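PDB 4EUN: thermoresistant glucokinase from Janibacter sp. HTCC2649, which probably phosphorylates gluconate at the expense of ATP, as expected of a gluconokinase-type member of the P-loop carbohydrate kinases. Local coordinates for residues T29-T43 and A98-L111. Numbering follows the deposited sequence.
Sequences TRHVVVMGVSGSGKT and ADAGVSTIITCSAL. With SO4 (sulfate ion), chain B.
Strands 31-35 and 104-108 run parallel, paired from H31 with T104 to M35 with C108, their axes 4.6 Å apart and inclined by 21°, as neighbours in the 2-3-1-4-5 sheet of a P-loop kinase. Backbone hydrogen bonds zip them together, from T104 N to R30 O through to G36 N on C108 O. On one face, beta-branched V32 and I105 lie side by side, CG1 of V32 3.7 Å from CD1 of I105, whose tip also reaches V34; helix 42-53 covers this apolar layer. On the other, V33 places CG2 against CG1 of I106 and, with CG1 anti to its backbone N (chi1 173°), turns that second methyl to the sulfur of C108. Where the strands begin, the buried H31 ring is gripped at two nitrogens: ND1 pairs in plane with T104 OG1 (2.9 Å) and NE2 with T29 OG1, which should fix its rotation, while the small methyl of A98, CB, packs 3.4 Å from H31 NE2. S103 OG accepts a nearly straight hydrogen bond from R30 N (171°). Beyond strand 31-35, the loop matches a Walker A motif, its amides wrapped round a sulfate that probably marks a phosphate site. The long K42 chain bends at chi3 and chi4 past C108 O, bringing NZ 2.8 Å from G36 O, above that carbonyl's plane, and 2.7 Å from sulfate O1.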
# COMPACT_ATOMS: atom_id res chain seq x y z
N THR A 29 -14.39 -15.35 1.91
CA THR A 29 -13.32 -14.38 1.81
C THR A 29 -13.37 -13.46 3.02
O THR A 29 -14.42 -13.33 3.65
CB THR A 29 -13.36 -13.57 0.50
OG1 THR A 29 -14.60 -12.87 0.41
CG2 THR A 29 -13.22 -14.51 -0.69
N ARG A 30 -12.24 -12.86 3.35
CA ARG A 30 -12.17 -11.95 4.48
C ARG A 30 -11.73 -10.58 4.00
O ARG A 30 -10.95 -10.47 3.04
CB ARG A 30 -11.17 -12.45 5.52
CG ARG A 30 -11.51 -13.82 6.10
CD ARG A 30 -12.81 -13.77 6.89
NE ARG A 30 -12.70 -12.85 8.02
CZ ARG A 30 -12.20 -13.18 9.21
NH1 ARG A 30 -11.73 -14.40 9.43
NH2 ARG A 30 -12.14 -12.27 10.18
N HIS A 31 -12.23 -9.54 4.66
CA HIS A 31 -11.94 -8.19 4.25
C HIS A 31 -11.75 -7.32 5.47
O HIS A 31 -12.67 -7.15 6.27
CB HIS A 31 -13.05 -7.68 3.33
CG HIS A 31 -13.30 -8.62 2.19
ND1 HIS A 31 -12.54 -8.61 1.05
CD2 HIS A 31 -14.16 -9.65 2.06
CE1 HIS A 31 -12.93 -9.59 0.25
NE2 HIS A 31 -13.92 -10.23 0.84
N VAL A 32 -10.53 -6.81 5.62
CA VAL A 32 -10.13 -6.10 6.83
C VAL A 32 -9.84 -4.66 6.46
O VAL A 32 -9.26 -4.39 5.42
CB VAL A 32 -8.86 -6.75 7.44
CG1 VAL A 32 -8.46 -6.04 8.74
CG2 VAL A 32 -9.10 -8.24 7.70
N VAL A 33 -10.26 -3.74 7.33
CA VAL A 33 -9.91 -2.33 7.17
C VAL A 33 -9.17 -1.88 8.42
O VAL A 33 -9.68 -2.03 9.53
CB VAL A 33 -11.17 -1.45 6.97
CG1 VAL A 33 -10.80 0.03 6.99
CG2 VAL A 33 -11.86 -1.80 5.65
N VAL A 34 -7.96 -1.35 8.23
CA VAL A 34 -7.20 -0.76 9.33
C VAL A 34 -7.49 0.72 9.26
O VAL A 34 -7.12 1.38 8.30
CB VAL A 34 -5.68 -1.00 9.20
CG1 VAL A 34 -4.97 -0.47 10.44
CG2 VAL A 34 -5.40 -2.50 9.00
N MET A 35 -8.11 1.24 10.30
CA MET A 35 -8.58 2.60 10.30
C MET A 35 -7.83 3.38 11.38
O MET A 35 -7.64 2.88 12.47
CB MET A 35 -10.09 2.60 10.56
CG MET A 35 -10.64 3.87 11.16
SD MET A 35 -12.42 3.76 11.44
CE MET A 35 -12.56 2.59 12.79
N GLY A 36 -7.37 4.58 11.05
CA GLY A 36 -6.71 5.43 12.03
C GLY A 36 -6.19 6.66 11.33
O GLY A 36 -6.07 6.66 10.11
N VAL A 37 -5.87 7.69 12.08
CA VAL A 37 -5.37 8.91 11.44
C VAL A 37 -3.98 8.71 10.84
O VAL A 37 -3.32 7.71 11.11
CB VAL A 37 -5.36 10.11 12.41
CG1 VAL A 37 -6.74 10.30 13.03
CG2 VAL A 37 -4.31 9.92 13.50
N SER A 38 -3.55 9.65 10.01
CA SER A 38 -2.20 9.63 9.45
C SER A 38 -1.16 9.65 10.56
O SER A 38 -1.25 10.44 11.51
CB SER A 38 -1.99 10.84 8.54
OG SER A 38 -2.81 10.76 7.39
N GLY A 39 -0.15 8.80 10.43
CA GLY A 39 0.95 8.78 11.38
C GLY A 39 0.67 7.89 12.57
O GLY A 39 1.41 7.89 13.54
N SER A 40 -0.42 7.11 12.48
CA SER A 40 -0.78 6.18 13.54
C SER A 40 -0.07 4.83 13.39
O SER A 40 0.05 4.07 14.36
CB SER A 40 -2.30 6.01 13.61
OG SER A 40 -2.83 5.53 12.39
N GLY A 41 0.41 4.54 12.19
CA GLY A 41 1.15 3.31 11.94
C GLY A 41 0.34 2.24 11.24
O GLY A 41 0.64 1.04 11.36
N LYS A 42 -0.68 2.66 10.50
CA LYS A 42 -1.62 1.73 9.87
C LYS A 42 -0.96 0.83 8.84
O LYS A 42 -1.31 -0.35 8.72
CB LYS A 42 -2.74 2.49 9.18
CG LYS A 42 -3.67 3.26 10.08
CD LYS A 42 -4.80 3.83 9.25
CE LYS A 42 -4.27 4.70 8.11
NZ LYS A 42 -3.79 6.01 8.63
N THR A 43 -0.04 1.40 8.07
CA THR A 43 0.63 0.63 7.03
C THR A 43 1.42 -0.53 7.63
O THR A 43 1.35 -1.65 7.13
CB THR A 43 1.53 1.53 6.16
OG1 THR A 43 0.72 2.52 5.52
CG2 THR A 43 2.24 0.70 5.10
N ALA A 98 -13.67 -10.08 -3.61
CA ALA A 98 -14.45 -11.16 -3.00
C ALA A 98 -15.03 -12.12 -4.02
O ALA A 98 -14.98 -13.35 -3.85
CB ALA A 98 -15.59 -10.56 -2.14
N ASP A 99 -15.60 -11.57 -5.09
CA ASP A 99 -16.25 -12.40 -6.10
C ASP A 99 -15.25 -13.33 -6.77
O ASP A 99 -15.62 -14.41 -7.24
CB ASP A 99 -16.94 -11.52 -7.15
CG ASP A 99 -18.31 -11.06 -6.71
OD1 ASP A 99 -18.90 -11.71 -5.83
OD2 ASP A 99 -18.79 -10.04 -7.25
N ALA A 100 -13.99 -12.91 -6.81
CA ALA A 100 -12.96 -13.73 -7.46
C ALA A 100 -12.19 -14.56 -6.44
O ALA A 100 -11.18 -15.18 -6.77
CB ALA A 100 -12.00 -12.84 -8.24
N GLY A 101 -12.65 -14.54 -5.19
CA GLY A 101 -12.07 -15.38 -4.15
C GLY A 101 -10.88 -14.77 -3.44
O GLY A 101 -10.19 -15.47 -2.69
N VAL A 102 -10.67 -13.47 -3.64
CA VAL A 102 -9.50 -12.78 -3.09
C VAL A 102 -9.86 -12.04 -1.80
O VAL A 102 -10.79 -11.23 -1.77
CB VAL A 102 -8.92 -11.77 -4.11
CG1 VAL A 102 -7.68 -11.10 -3.54
CG2 VAL A 102 -8.59 -12.43 -5.43
N SER A 103 -9.12 -12.32 -0.73
CA SER A 103 -9.30 -11.65 0.56
C SER A 103 -8.38 -10.43 0.61
O SER A 103 -7.31 -10.42 0.01
CB SER A 103 -8.96 -12.59 1.70
OG SER A 103 -9.91 -13.64 1.78
N THR A 104 -8.81 -9.40 1.34
CA THR A 104 -8.14 -8.10 1.28
C THR A 104 -7.94 -7.45 2.65
O THR A 104 -8.69 -7.73 3.60
CB THR A 104 -8.95 -7.09 0.42
OG1 THR A 104 -10.22 -6.83 1.05
CG2 THR A 104 -9.19 -7.66 -0.99
N ILE A 105 -6.94 -6.58 2.74
CA ILE A 105 -6.77 -5.68 3.88
C ILE A 105 -6.36 -4.32 3.35
O ILE A 105 -5.41 -4.19 2.57
CB ILE A 105 -5.77 -6.23 4.94
CG1 ILE A 105 -5.67 -5.29 6.14
CG2 ILE A 105 -4.38 -6.50 4.33
CD1 ILE A 105 -5.01 -5.95 7.34
N ILE A 106 -7.08 -3.28 3.77
CA ILE A 106 -6.79 -1.93 3.30
C ILE A 106 -6.58 -1.00 4.48
O ILE A 106 -7.17 -1.19 5.54
CB ILE A 106 -7.90 -1.36 2.39
CG1 ILE A 106 -9.20 -1.15 3.16
CG2 ILE A 106 -8.14 -2.29 1.19
CD1 ILE A 106 -10.31 -0.57 2.29
N THR A 107 -5.73 0.01 4.29
CA THR A 107 -5.59 1.06 5.30
C THR A 107 -6.47 2.23 4.93
O THR A 107 -6.47 2.65 3.77
CB THR A 107 -4.15 1.55 5.37
OG1 THR A 107 -3.69 1.84 4.04
CG2 THR A 107 -3.25 0.47 5.95
N CYS A 108 -7.22 2.75 5.90
CA CYS A 108 -8.04 3.96 5.71
C CYS A 108 -7.71 4.99 6.77
O CYS A 108 -7.39 4.64 7.91
CB CYS A 108 -9.53 3.64 5.86
SG CYS A 108 -10.23 2.65 4.55
N SER A 109 -7.84 6.27 6.43
CA SER A 109 -7.80 7.34 7.42
C SER A 109 -9.08 7.31 8.26
O SER A 109 -9.78 6.30 8.31
CB SER A 109 -7.63 8.69 6.74
OG SER A 109 -8.53 8.81 5.65
N ALA A 110 -9.39 8.42 8.95
CA ALA A 110 -10.51 8.44 9.89
C ALA A 110 -11.84 8.16 9.19
O ALA A 110 -12.12 8.70 8.12
CB ALA A 110 -10.57 9.75 10.60
N LEU A 111 -12.67 7.32 9.81
CA LEU A 111 -13.98 7.05 9.25
C LEU A 111 -15.08 7.28 10.28
O LEU A 111 -14.95 6.92 11.46
CB LEU A 111 -14.07 5.61 8.81
CG LEU A 111 -13.03 5.13 7.81
CD1 LEU A 111 -13.14 3.62 7.67
CD2 LEU A 111 -13.24 5.82 6.49
S SO4 B . 0.17 5.65 8.72
O1 SO4 B . -1.16 5.65 9.31
O2 SO4 B . 0.37 6.92 8.03
O3 SO4 B . 0.29 4.54 7.79
O4 SO4 B . 1.19 5.52 9.75
O HOH W 1 -10.28 -4.85 2.83